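Local coordinates for iron-containing alcohol dehydrogenase (Ralstonia eutropha, PDB 3JZD), which probably reduces maleylacetate to 3-oxoadipate with NADH or NADPH, in the breakdown of aromatic compounds, and is seen here with bound NAD, at residues I263-A268 against A296-L301; S168-L173 against G306-L311; L173-H178 against R201-G206; A274-A279 against W334-I339. One frame throughout, in Å; residues are numbered along the deposited sequence.

Contact 1: residues I263-A268 against A296-L301; sequences IVLPHA and ATLFDL
Leu298 meets Leu265, and Phe299 meets Pro266, where two antiparallel helices pack in the helical C-terminal part of the iron-containing alcohol dehydrogenase fold. The helices are 257-272 and 294-304. Over these segments their axes approach to 8.4 Å and run at 168°.

Along 296-301, the first residue to touch the other helix is Leu298. Its CG stands anti to the carbonyl carbon (chi1 -70°), and CD1 reaches Leu265 CD2 at 4.0 Å. The two leucine side chains cross obliquely and meet by single methyl groups. Leu298 also packs on Ile283 and Thr287 of helix 277-287 and on Leu173 and Ile176 of helix 165-182.

Phe299 comes next. Here the backbone itself is part of the contact: Pro266 CG lies 3.7 Å from Phe299 N and 3.9 Å from Phe299 CB. The proline ring lies against the backbone of Phe299, and the CA atoms of Pro266 and Phe299 are 5.7 Å apart. Pro266 CG is off the edge of the phenyl ring, near its plane, but the touch is to the backbone and CB. Asp300 OD1 lies in the ring plane at the edge too. Asp300 OD2 forms a salt bridge with Arg356, whose side chain touches Phe299.

The proline also marks a kink in its own helix. Pro266 has no N-H to give. His267 N does not bond to Ile263 O, as in a regular helix, and makes just a weak bond to Val264 O. A side chain uses the carbonyl instead: His267 ND1 donates to Ile263 O at 3.2 Å, nearly in the imidazole plane.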
loop_
_atom_site.group_PDB
_atom_site.type_symbol
_atom_site.label_atom_id
_atom_site.label_comp_id
_atom_site.label_asym_id
_atom_site.label_seq_id
_atom_site.Cartn_x
_atom_site.Cartn_y
_atom_site.Cartn_z
ATOM N N ILE A 263 7.834 -18.996 -19.542
ATOM C CA ILE A 263 7.943 -20.436 -19.709
ATOM C C ILE A 263 8.102 -21.177 -18.408
ATOM O O ILE A 263 7.470 -22.185 -18.212
ATOM C CB ILE A 263 9.134 -20.773 -20.654
ATOM C CG1 ILE A 263 8.812 -20.222 -22.085
ATOM C CG2 ILE A 263 9.419 -22.295 -20.634
ATOM C CD1 ILE A 263 10.063 -19.949 -23.025
ATOM N N VAL A 264 8.954 -20.666 -17.523
ATOM C CA VAL A 264 9.239 -21.314 -16.247
ATOM C C VAL A 264 8.085 -21.221 -15.211
ATOM O O VAL A 264 7.835 -22.177 -14.478
ATOM C CB VAL A 264 10.564 -20.746 -15.653
ATOM C CG1 VAL A 264 10.815 -21.249 -14.164
ATOM C CG2 VAL A 264 11.725 -21.124 -16.602
ATOM N N LEU A 265 7.372 -20.099 -15.156
ATOM C CA LEU A 265 6.350 -19.923 -14.138
ATOM C C LEU A 265 5.391 -21.119 -13.909
ATOM O O LEU A 265 5.256 -21.593 -12.802
ATOM C CB LEU A 265 5.610 -18.608 -14.336
ATOM C CG LEU A 265 4.573 -18.309 -13.278
ATOM C CD1 LEU A 265 5.257 -18.086 -11.957
ATOM C CD2 LEU A 265 3.734 -17.015 -13.751
ATOM N N PRO A 266 4.730 -21.622 -14.943
ATOM C CA PRO A 266 3.865 -22.732 -14.629
ATOM C C PRO A 266 4.556 -23.958 -13.950
ATOM O O PRO A 266 3.951 -24.629 -13.090
ATOM C CB PRO A 266 3.329 -23.130 -16.020
ATOM C CG PRO A 266 3.461 -21.879 -16.885
ATOM C CD PRO A 266 4.759 -21.300 -16.383
ATOM N N HIS A 267 5.796 -24.259 -14.357
ATOM C CA HIS A 267 6.534 -25.423 -13.835
ATOM C C HIS A 267 7.098 -25.176 -12.445
ATOM O O HIS A 267 7.202 -26.105 -11.625
ATOM C CB HIS A 267 7.620 -25.831 -14.837
ATOM C CG HIS A 267 7.063 -26.133 -16.190
ATOM N ND1 HIS A 267 7.049 -25.209 -17.220
ATOM C CD2 HIS A 267 6.369 -27.200 -16.633
ATOM C CE1 HIS A 267 6.425 -25.732 -18.258
ATOM N NE2 HIS A 267 6.014 -26.941 -17.928
ATOM N N ALA A 268 7.474 -23.927 -12.185
ATOM C CA ALA A 268 7.939 -23.546 -10.859
ATOM C C ALA A 268 6.711 -23.614 -9.928
ATOM O O ALA A 268 6.799 -24.082 -8.771
ATOM C CB ALA A 268 8.595 -22.118 -10.872
ATOM N N ALA A 296 -1.590 -24.787 -14.841
ATOM C CA ALA A 296 -2.177 -24.979 -16.163
ATOM C C ALA A 296 -2.776 -23.697 -16.706
ATOM O O ALA A 296 -2.702 -23.431 -17.923
ATOM C CB ALA A 296 -3.232 -26.100 -16.146
ATOM N N THR A 297 -3.385 -22.919 -15.809
ATOM C CA THR A 297 -4.056 -21.693 -16.184
ATOM C C THR A 297 -3.065 -20.659 -16.713
ATOM O O THR A 297 -3.331 -20.025 -17.723
ATOM C CB THR A 297 -4.964 -21.153 -15.024
ATOM O OG1 THR A 297 -5.907 -22.158 -14.660
ATOM C CG2 THR A 297 -5.736 -19.906 -15.434
ATOM N N LEU A 298 -1.920 -20.506 -16.043
ATOM C CA LEU A 298 -0.901 -19.532 -16.472
ATOM C C LEU A 298 -0.206 -19.968 -17.768
ATOM O O LEU A 298 0.158 -19.147 -18.611
ATOM C CB LEU A 298 0.098 -19.269 -15.308
ATOM C CG LEU A 298 -0.631 -18.469 -14.213
ATOM C CD1 LEU A 298 0.063 -18.478 -12.894
ATOM C CD2 LEU A 298 -0.849 -17.003 -14.775
ATOM N N PHE A 299 -0.034 -21.277 -17.921
ATOM C CA PHE A 299 0.476 -21.851 -19.145
ATOM C C PHE A 299 -0.440 -21.455 -20.292
ATOM O O PHE A 299 0.032 -20.953 -21.301
ATOM C CB PHE A 299 0.515 -23.353 -19.052
ATOM C CG PHE A 299 1.025 -24.013 -20.276
ATOM C CD1 PHE A 299 0.166 -24.303 -21.330
ATOM C CD2 PHE A 299 2.349 -24.392 -20.375
ATOM C CE1 PHE A 299 0.632 -24.959 -22.496
ATOM C CE2 PHE A 299 2.812 -25.060 -21.543
ATOM C CZ PHE A 299 1.955 -25.325 -22.585
ATOM N N ASP A 300 -1.738 -21.684 -20.121
ATOM C CA ASP A 300 -2.721 -21.321 -21.155
ATOM C C ASP A 300 -2.743 -19.826 -21.445
ATOM O O ASP A 300 -2.963 -19.423 -22.583
ATOM C CB ASP A 300 -4.158 -21.732 -20.783
ATOM C CG ASP A 300 -4.369 -23.205 -20.766
ATOM O OD1 ASP A 300 -3.492 -23.954 -21.252
ATOM O OD2 ASP A 300 -5.424 -23.638 -20.222
ATOM N N LEU A 301 -2.558 -18.997 -20.429
ATOM C CA LEU A 301 -2.578 -17.543 -20.633
ATOM C C LEU A 301 -1.438 -17.129 -21.566
ATOM O O LEU A 301 -1.583 -16.202 -22.410
ATOM C CB LEU A 301 -2.421 -16.822 -19.288
ATOM C CG LEU A 301 -2.640 -15.317 -19.162
ATOM C CD1 LEU A 301 -4.048 -15.005 -19.659
ATOM C CD2 LEU A 301 -2.440 -14.928 -17.686
#

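Contact 2: residues S168-L173 against G306-L311; sequences SVTSAL and GAPVAL
Ala307 follows the Schellman motif that ends helix 294-304, and its methyl group packs on Val169 and Thr170 of helix 165-182. The contact joins helix 165-182 to the loop between helices 294-304 and 321-328, in the C-terminal part of the iron-containing alcohol dehydrogenase fold. Gly306 is the C-prime residue of the motif. Its positive phi (77°) turns the chain, and Ala307 N bonds back to Ala302 O. Directly after this turn, Ala307 CB points to helix 165-182.

That methyl sits against two side chains of neighbouring positions. Thr170 CG2 is the nearer, 3.7 Å from Ala307 CB. Val169 CG1 lies 4.1 Å from the same CB. Pro308 adds a looser touch at the side: its CD is 4.3 Å from Thr170 CG2. All of it is apolar, and it is a small contact of 123 Å².

The two branches of Thr170 have separate tasks. With chi1 at 64°, OG1 lies between the backbone N and the carbonyl carbon, while CG2 is left to face the loop. OG1 is hydrogen-bonded to Gly166 O, one turn back in the same helix, and to Glu259 OE2. This buried hydroxyl therefore has two partners, and the methyl CG2 is what meets Ala307.

The bound NAD is near, about 7 Å from the side chain of Thr170. Next along the helix, Ser171 touches Thr122, an NAD-binding residue, and Ser171 OG is hydrogen-bonded to Tyr123 N.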
loop_
_atom_site.group_PDB
_atom_site.type_symbol
_atom_site.label_atom_id
_atom_site.label_comp_id
_atom_site.label_asym_id
_atom_site.label_seq_id
_atom_site.Cartn_x
_atom_site.Cartn_y
_atom_site.Cartn_z
ATOM N N SER A 168 4.540 -7.787 -24.683
ATOM C CA SER A 168 3.407 -7.321 -23.867
ATOM C C SER A 168 2.907 -8.509 -23.049
ATOM O O SER A 168 2.544 -8.353 -21.874
ATOM C CB SER A 168 2.281 -6.731 -24.717
ATOM O OG SER A 168 2.682 -5.549 -25.420
ATOM N N VAL A 169 2.889 -9.697 -23.661
ATOM C CA VAL A 169 2.446 -10.906 -22.951
ATOM C C VAL A 169 3.492 -11.415 -21.964
ATOM O O VAL A 169 3.187 -11.621 -20.770
ATOM C CB VAL A 169 2.050 -12.047 -23.926
ATOM C CG1 VAL A 169 1.520 -13.277 -23.175
ATOM C CG2 VAL A 169 0.981 -11.551 -24.927
ATOM N N THR A 170 4.722 -11.556 -22.451
ATOM C CA THR A 170 5.786 -12.145 -21.663
ATOM C C THR A 170 6.229 -11.274 -20.482
ATOM O O THR A 170 6.460 -11.788 -19.365
ATOM C CB THR A 170 6.964 -12.608 -22.533
ATOM O OG1 THR A 170 7.555 -11.487 -23.171
ATOM C CG2 THR A 170 6.505 -13.684 -23.575
ATOM N N SER A 171 6.244 -9.960 -20.682
ATOM C CA SER A 171 6.583 -9.071 -19.578
ATOM C C SER A 171 5.429 -9.120 -18.573
ATOM O O SER A 171 5.647 -9.007 -17.400
ATOM C CB SER A 171 6.794 -7.634 -20.053
ATOM O OG SER A 171 7.199 -6.792 -18.968
ATOM N N ALA A 172 4.213 -9.312 -19.053
ATOM C CA ALA A 172 3.047 -9.350 -18.182
ATOM C C ALA A 172 3.112 -10.566 -17.279
ATOM O O ALA A 172 2.725 -10.488 -16.117
ATOM C CB ALA A 172 1.759 -9.327 -19.004
ATOM N N LEU A 173 3.604 -11.696 -17.812
ATOM C CA LEU A 173 3.767 -12.924 -17.008
ATOM C C LEU A 173 4.937 -12.797 -16.056
ATOM O O LEU A 173 4.879 -13.312 -14.946
ATOM C CB LEU A 173 3.829 -14.173 -17.911
ATOM C CG LEU A 173 2.380 -14.508 -18.319
ATOM C CD1 LEU A 173 2.243 -15.150 -19.615
ATOM C CD2 LEU A 173 1.767 -15.363 -17.185
ATOM N N GLY A 306 0.037 -16.318 -27.953
ATOM C CA GLY A 306 1.241 -16.331 -28.763
ATOM C C GLY A 306 2.609 -16.307 -28.113
ATOM O O GLY A 306 3.581 -16.193 -28.817
ATOM N N ALA A 307 2.716 -16.422 -26.796
ATOM C CA ALA A 307 4.047 -16.451 -26.200
ATOM C C ALA A 307 4.629 -17.869 -26.337
ATOM O O ALA A 307 3.884 -18.842 -26.381
ATOM C CB ALA A 307 3.993 -16.104 -24.745
ATOM N N PRO A 308 5.954 -17.973 -26.371
ATOM C CA PRO A 308 6.600 -19.293 -26.337
ATOM C C PRO A 308 6.365 -19.918 -24.949
ATOM O O PRO A 308 6.248 -19.189 -23.942
ATOM C CB PRO A 308 8.079 -18.976 -26.528
ATOM C CG PRO A 308 8.237 -17.573 -26.197
ATOM C CD PRO A 308 6.925 -16.875 -26.428
ATOM N N VAL A 309 6.216 -21.244 -24.921
ATOM C CA VAL A 309 5.977 -22.001 -23.693
ATOM C C VAL A 309 7.020 -23.118 -23.472
ATOM O O VAL A 309 6.905 -23.913 -22.539
ATOM C CB VAL A 309 4.557 -22.601 -23.725
ATOM C CG1 VAL A 309 3.500 -21.482 -23.734
ATOM C CG2 VAL A 309 4.378 -23.561 -24.966
ATOM N N ALA A 310 8.032 -23.166 -24.335
ATOM C CA ALA A 310 9.072 -24.184 -24.273
ATOM C C ALA A 310 10.399 -23.485 -24.329
ATOM O O ALA A 310 10.619 -22.660 -25.227
ATOM C CB ALA A 310 8.920 -25.167 -25.451
ATOM N N LEU A 311 11.307 -23.796 -23.391
ATOM C CA LEU A 311 12.637 -23.205 -23.411
ATOM C C LEU A 311 13.342 -23.525 -24.721
ATOM O O LEU A 311 14.231 -22.780 -25.173
ATOM C CB LEU A 311 13.516 -23.696 -22.225
ATOM C CG LEU A 311 13.062 -23.374 -20.809
ATOM C CD1 LEU A 311 13.949 -24.091 -19.811
ATOM C CD2 LEU A 311 13.051 -21.792 -20.588
#

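Contact 3: residues L173-H178 against R201-G206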
loop_
_atom_site.group_PDB
_atom_site.type_symbol
_atom_site.label_atom_id
_atom_site.label_comp_id
_atom_site.label_asym_id
_atom_site.label_seq_id
_atom_site.Cartn_x
_atom_site.Cartn_y
_atom_site.Cartn_z
ATOM N N LEU A 173 3.604 -11.696 -17.812
ATOM C CA LEU A 173 3.767 -12.924 -17.008
ATOM C C LEU A 173 4.937 -12.797 -16.056
ATOM O O LEU A 173 4.879 -13.312 -14.946
ATOM C CB LEU A 173 3.829 -14.173 -17.911
ATOM C CG LEU A 173 2.380 -14.508 -18.319
ATOM C CD1 LEU A 173 2.243 -15.150 -19.615
ATOM C CD2 LEU A 173 1.767 -15.363 -17.185
ATOM N N ASN A 174 5.960 -12.031 -16.443
ATOM C CA ASN A 174 7.075 -11.733 -15.543
ATOM C C ASN A 174 6.505 -11.024 -14.287
ATOM O O ASN A 174 6.812 -11.383 -13.151
ATOM C CB ASN A 174 8.100 -10.911 -16.311
ATOM C CG ASN A 174 9.295 -10.497 -15.498
ATOM O OD1 ASN A 174 9.539 -10.968 -14.380
ATOM N ND2 ASN A 174 10.054 -9.605 -16.062
ATOM N N ALA A 175 5.630 -10.056 -14.494
ATOM C CA ALA A 175 5.022 -9.330 -13.377
ATOM C C ALA A 175 4.150 -10.286 -12.532
ATOM O O ALA A 175 4.237 -10.278 -11.320
ATOM C CB ALA A 175 4.195 -8.177 -13.908
ATOM N N ILE A 176 3.330 -11.118 -13.191
ATOM C CA ILE A 176 2.492 -12.091 -12.469
ATOM C C ILE A 176 3.365 -13.001 -11.606
ATOM O O ILE A 176 2.989 -13.319 -10.495
ATOM C CB ILE A 176 1.604 -12.930 -13.425
ATOM C CG1 ILE A 176 0.468 -12.068 -13.941
ATOM C CG2 ILE A 176 1.061 -14.216 -12.709
ATOM C CD1 ILE A 176 -0.348 -12.656 -15.059
ATOM N N ALA A 177 4.540 -13.384 -12.116
ATOM C CA ALA A 177 5.469 -14.226 -11.344
ATOM C C ALA A 177 5.819 -13.595 -10.028
ATOM O O ALA A 177 5.908 -14.307 -9.029
ATOM C CB ALA A 177 6.821 -14.505 -12.120
ATOM N N HIS A 178 6.080 -12.279 -10.028
ATOM C CA HIS A 178 6.462 -11.587 -8.768
ATOM C C HIS A 178 5.346 -11.755 -7.727
ATOM O O HIS A 178 5.579 -12.100 -6.563
ATOM C CB HIS A 178 6.659 -10.069 -8.941
ATOM C CG HIS A 178 7.596 -9.656 -10.040
ATOM N ND1 HIS A 178 8.703 -10.387 -10.416
ATOM C CD2 HIS A 178 7.622 -8.528 -10.790
ATOM C CE1 HIS A 178 9.349 -9.746 -11.376
ATOM N NE2 HIS A 178 8.713 -8.614 -11.623
ATOM N N ARG A 201 -4.927 -10.285 -10.980
ATOM C CA ARG A 201 -6.239 -10.164 -11.568
ATOM C C ARG A 201 -6.220 -9.155 -12.703
ATOM O O ARG A 201 -6.792 -9.396 -13.760
ATOM C CB ARG A 201 -7.241 -9.715 -10.516
ATOM C CG ARG A 201 -8.603 -10.255 -10.652
ATOM C CD ARG A 201 -9.612 -9.640 -9.640
ATOM N NE ARG A 201 -9.027 -9.132 -8.375
ATOM C CZ ARG A 201 -8.650 -9.859 -7.305
ATOM N NH1 ARG A 201 -8.736 -11.218 -7.296
ATOM N NH2 ARG A 201 -8.136 -9.203 -6.242
ATOM N N ALA A 202 -5.557 -8.026 -12.473
ATOM C CA ALA A 202 -5.473 -6.962 -13.465
ATOM C C ALA A 202 -4.760 -7.443 -14.750
ATOM O O ALA A 202 -5.222 -7.210 -15.861
ATOM C CB ALA A 202 -4.784 -5.726 -12.875
ATOM N N LEU A 203 -3.634 -8.094 -14.586
ATOM C CA LEU A 203 -2.874 -8.617 -15.738
ATOM C C LEU A 203 -3.573 -9.771 -16.439
ATOM O O LEU A 203 -3.623 -9.841 -17.648
ATOM C CB LEU A 203 -1.471 -9.011 -15.306
ATOM C CG LEU A 203 -0.594 -7.775 -15.010
ATOM C CD1 LEU A 203 0.458 -8.038 -13.936
ATOM C CD2 LEU A 203 0.011 -7.206 -16.295
ATOM N N ALA A 204 -4.164 -10.653 -15.665
ATOM C CA ALA A 204 -4.862 -11.778 -16.232
ATOM C C ALA A 204 -5.990 -11.299 -17.131
ATOM O O ALA A 204 -6.273 -11.956 -18.128
ATOM C CB ALA A 204 -5.379 -12.706 -15.157
ATOM N N ALA A 205 -6.634 -10.190 -16.779
ATOM C CA ALA A 205 -7.668 -9.600 -17.614
ATOM C C ALA A 205 -7.075 -8.718 -18.711
ATOM O O ALA A 205 -7.616 -8.629 -19.809
ATOM C CB ALA A 205 -8.611 -8.737 -16.774
ATOM N N GLY A 206 -6.005 -8.018 -18.401
ATOM C CA GLY A 206 -5.383 -7.145 -19.372
ATOM C C GLY A 206 -4.648 -7.828 -20.520
ATOM O O GLY A 206 -4.594 -7.289 -21.617
#
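Leu203 packs against Ala175 and Ile176 where helices 165-182 and 190-212 run antiparallel in the helical C-terminal part of the iron-containing alcohol dehydrogenase fold. The segment axes stay 9.8 Å apart at closest and cross at -157°. Leu203 supplies most of the contact from helix 190-212.

In the first shell, Leu203 CD1 comes 3.7 Å from Ala175 CB. The same methyl is 4.0 Å from Ile176 CG1. Further back, Leu203 CB lies 3.8 Å from Ile176 CD1. Leu203 and Ile176 slide past each other in opposite directions, so each tip lies beside the root or middle of its partner. Ile176 CD1 ends near the backbone, 4.4 Å from Ala204 N.

The torsions of Ile176 split its branches. CG1 is anti to the carbonyl carbon (chi1 -74°) and carries CD1 to helix 190-212. CG2 is anti to the backbone N and turns to the other neighbours, Leu265 of helix 257-272 and Leu298 of helix 294-304. Ile176 is thus packed by three helices at once. Cys230 of helix 217-236 touches both Ala175 and Leu203.

Further out, the side chain of Ala175 is about 8 Å from the bound NAD. Later in the same segment, His178 ND1 is hydrogen-bonded to His243 NE2, and His178 NE2 to Ala124 O, which fixes the turn of its ring. One face of that imidazole lies over Asn174 O, 3.4 Å from the ring plane and above its centre.

Contact 4: residues A274-A279 against W334-I339; sequences AAVPEA and WNPRPI
Val276 and Ala275 pack on Pro336 at the surface of the helical C-terminal part of the fold. Val276 is at the N-cap position of helix 277-287. Pro336 lies in the loop between helices 321-328 and 341-353.

The side chains meet by apolar packing. Val276 CG1 is 3.6 Å from Pro336 CB and 3.9 Å from Pro336 CG, so one methyl rides on one edge of the pyrrolidine. A chi1 of -66° turns CG1 toward the proline ring. Ala275 CB sits beside it, 3.9 Å from Pro336 CB. The same Ala275 CB also lies 3.8 Å from the carbonyl oxygen Pro336 O. At the border of the patch, Ala275 CB meets Arg337 CB at 4.2 Å.

Hydrogen bonds of Asn335 hold the loop, one within it and two to other parts of the chain. Asn335 ND2 donates to Arg337 O at 2.8 Å in a nearly straight bond (170°). The donor lies in the carbonyl plane, on a lone pair. Asn335 ND2 also bonds to Asn272 OD1, and Asn335 OD1 to Leu241 N, so both ends of the amide are held.

A charged group and aromatic rings add to this. The Arg337 chain is extended; its NH1 is hydrogen-bonded to Tyr271 O, and its guanidinium makes a cation-pi contact with the same tyrosine. The Trp334 ring has Pro336 N 3.9 Å above one face, offset toward the rim.

The two segments thus meet by apolar side chains, with one CB also against a carbonyl oxygen. This is consistent with a loop whose shape is held by polar bonds while Pro336 packs on Val276 and Ala275.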
loop_
_atom_site.group_PDB
_atom_site.type_symbol
_atom_site.label_atom_id
_atom_site.label_comp_id
_atom_site.label_asym_id
_atom_site.label_seq_id
_atom_site.Cartn_x
_atom_site.Cartn_y
_atom_site.Cartn_z
ATOM N N ALA A 274 2.007 -28.327 -4.048
ATOM C CA ALA A 274 1.611 -29.176 -2.931
ATOM C C ALA A 274 1.931 -28.554 -1.585
ATOM O O ALA A 274 1.231 -28.797 -0.599
ATOM C CB ALA A 274 2.284 -30.581 -3.012
ATOM N N ALA A 275 2.963 -27.734 -1.555
ATOM C CA ALA A 275 3.434 -27.112 -0.332
ATOM C C ALA A 275 2.654 -25.873 0.107
ATOM O O ALA A 275 2.591 -25.600 1.312
ATOM C CB ALA A 275 4.927 -26.757 -0.487
ATOM N N VAL A 276 2.027 -25.185 -0.848
ATOM C CA VAL A 276 1.341 -23.891 -0.635
ATOM C C VAL A 276 -0.017 -23.793 -1.318
ATOM O O VAL A 276 -0.236 -22.938 -2.160
ATOM C CB VAL A 276 2.293 -22.702 -1.090
ATOM C CG1 VAL A 276 3.461 -22.680 -0.177
ATOM C CG2 VAL A 276 2.811 -22.871 -2.550
ATOM N N PRO A 277 -0.973 -24.661 -0.921
ATOM C CA PRO A 277 -2.290 -24.721 -1.552
ATOM C C PRO A 277 -3.102 -23.453 -1.350
ATOM O O PRO A 277 -3.876 -23.046 -2.238
ATOM C CB PRO A 277 -2.945 -25.929 -0.888
ATOM C CG PRO A 277 -2.194 -26.115 0.411
ATOM C CD PRO A 277 -0.815 -25.656 0.156
ATOM N N GLU A 278 -2.924 -22.786 -0.223
ATOM C CA GLU A 278 -3.634 -21.529 -0.030
ATOM C C GLU A 278 -3.173 -20.472 -1.071
ATOM O O GLU A 278 -4.019 -19.794 -1.651
ATOM C CB GLU A 278 -3.482 -20.995 1.387
ATOM C CG GLU A 278 -4.198 -19.691 1.564
ATOM C CD GLU A 278 -4.336 -19.270 2.996
ATOM O OE1 GLU A 278 -4.308 -20.134 3.894
ATOM O OE2 GLU A 278 -4.506 -18.057 3.216
ATOM N N ALA A 279 -1.856 -20.327 -1.297
ATOM C CA ALA A 279 -1.378 -19.360 -2.280
ATOM C C ALA A 279 -1.913 -19.770 -3.678
ATOM O O ALA A 279 -2.395 -18.936 -4.430
ATOM C CB ALA A 279 0.178 -19.234 -2.247
ATOM N N TRP A 334 15.688 -20.173 0.681
ATOM C CA TRP A 334 14.446 -20.686 1.253
ATOM C C TRP A 334 13.415 -20.905 0.146
ATOM O O TRP A 334 13.242 -20.069 -0.742
ATOM C CB TRP A 334 13.896 -19.679 2.282
ATOM C CG TRP A 334 12.760 -20.186 2.974
ATOM C CD1 TRP A 334 12.755 -20.919 4.118
ATOM C CD2 TRP A 334 11.403 -20.077 2.556
ATOM N NE1 TRP A 334 11.470 -21.260 4.445
ATOM C CE2 TRP A 334 10.619 -20.724 3.518
ATOM C CE3 TRP A 334 10.767 -19.433 1.494
ATOM C CZ2 TRP A 334 9.237 -20.784 3.424
ATOM C CZ3 TRP A 334 9.403 -19.497 1.406
ATOM C CH2 TRP A 334 8.653 -20.169 2.360
ATOM N N ASN A 335 12.723 -22.019 0.206
ATOM C CA ASN A 335 11.637 -22.302 -0.728
ATOM C C ASN A 335 10.604 -23.175 0.032
ATOM O O ASN A 335 10.984 -23.883 0.930
ATOM C CB ASN A 335 12.176 -23.010 -1.985
ATOM C CG ASN A 335 11.127 -23.157 -3.064
ATOM O OD1 ASN A 335 10.689 -22.173 -3.669
ATOM N ND2 ASN A 335 10.748 -24.384 -3.336
ATOM N N PRO A 336 9.307 -23.102 -0.303
ATOM C CA PRO A 336 8.290 -23.876 0.472
ATOM C C PRO A 336 8.482 -25.392 0.441
ATOM O O PRO A 336 8.102 -26.076 1.395
ATOM C CB PRO A 336 6.971 -23.503 -0.196
ATOM C CG PRO A 336 7.254 -22.135 -0.775
ATOM C CD PRO A 336 8.673 -22.182 -1.257
ATOM N N ARG A 337 9.019 -25.889 -0.678
ATOM C CA ARG A 337 9.392 -27.319 -0.866
ATOM C C ARG A 337 10.948 -27.404 -1.077
ATOM O O ARG A 337 11.540 -26.559 -1.773
ATOM C CB ARG A 337 8.628 -27.860 -2.082
ATOM C CG ARG A 337 9.005 -29.296 -2.456
ATOM C CD ARG A 337 8.413 -29.697 -3.770
ATOM N NE ARG A 337 9.010 -30.943 -4.246
ATOM C CZ ARG A 337 8.716 -31.505 -5.416
ATOM N NH1 ARG A 337 7.846 -30.939 -6.210
ATOM N NH2 ARG A 337 9.265 -32.644 -5.784
ATOM N N PRO A 338 11.622 -28.394 -0.468
ATOM C CA PRO A 338 13.094 -28.483 -0.662
ATOM C C PRO A 338 13.516 -28.544 -2.126
ATOM O O PRO A 338 12.794 -29.098 -2.939
ATOM C CB PRO A 338 13.488 -29.771 0.097
ATOM C CG PRO A 338 12.401 -29.985 1.083
ATOM C CD PRO A 338 11.137 -29.403 0.496
ATOM N N ILE A 339 14.626 -27.880 -2.458
ATOM C CA ILE A 339 15.162 -27.866 -3.804
ATOM C C ILE A 339 16.031 -29.131 -3.854
ATOM O O ILE A 339 16.971 -29.255 -3.085
ATOM C CB ILE A 339 15.974 -26.580 -4.074
ATOM C CG1 ILE A 339 15.136 -25.306 -3.806
ATOM C CG2 ILE A 339 16.490 -26.531 -5.484
ATOM C CD1 ILE A 339 13.843 -25.156 -4.617
#

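Contacts 1, 2 and 3 are buried and touch one another. Contact 4 is at the surface, with its nearest atoms about 7 Å from contact 1. Contacts 2 and 3 use successive parts of helix 165-182 and share Leu173. Contacts 1 and 2 meet through Ile263, whose CG1 lies 3.3 Å from Pro308 O. Contacts 1 and 3 both join antiparallel helices; the pair of contact 1, which has a proline at the interface, is closer (8.4 against 9.8 Å between axes). Contacts 2 and 4 instead set a loop against another element. All four are mainly apolar across their segments. Contacts 2 and 3 have hydrogen-bonded polar groups beside them; the loop of contact 4 is held by polar bonds to its surroundings.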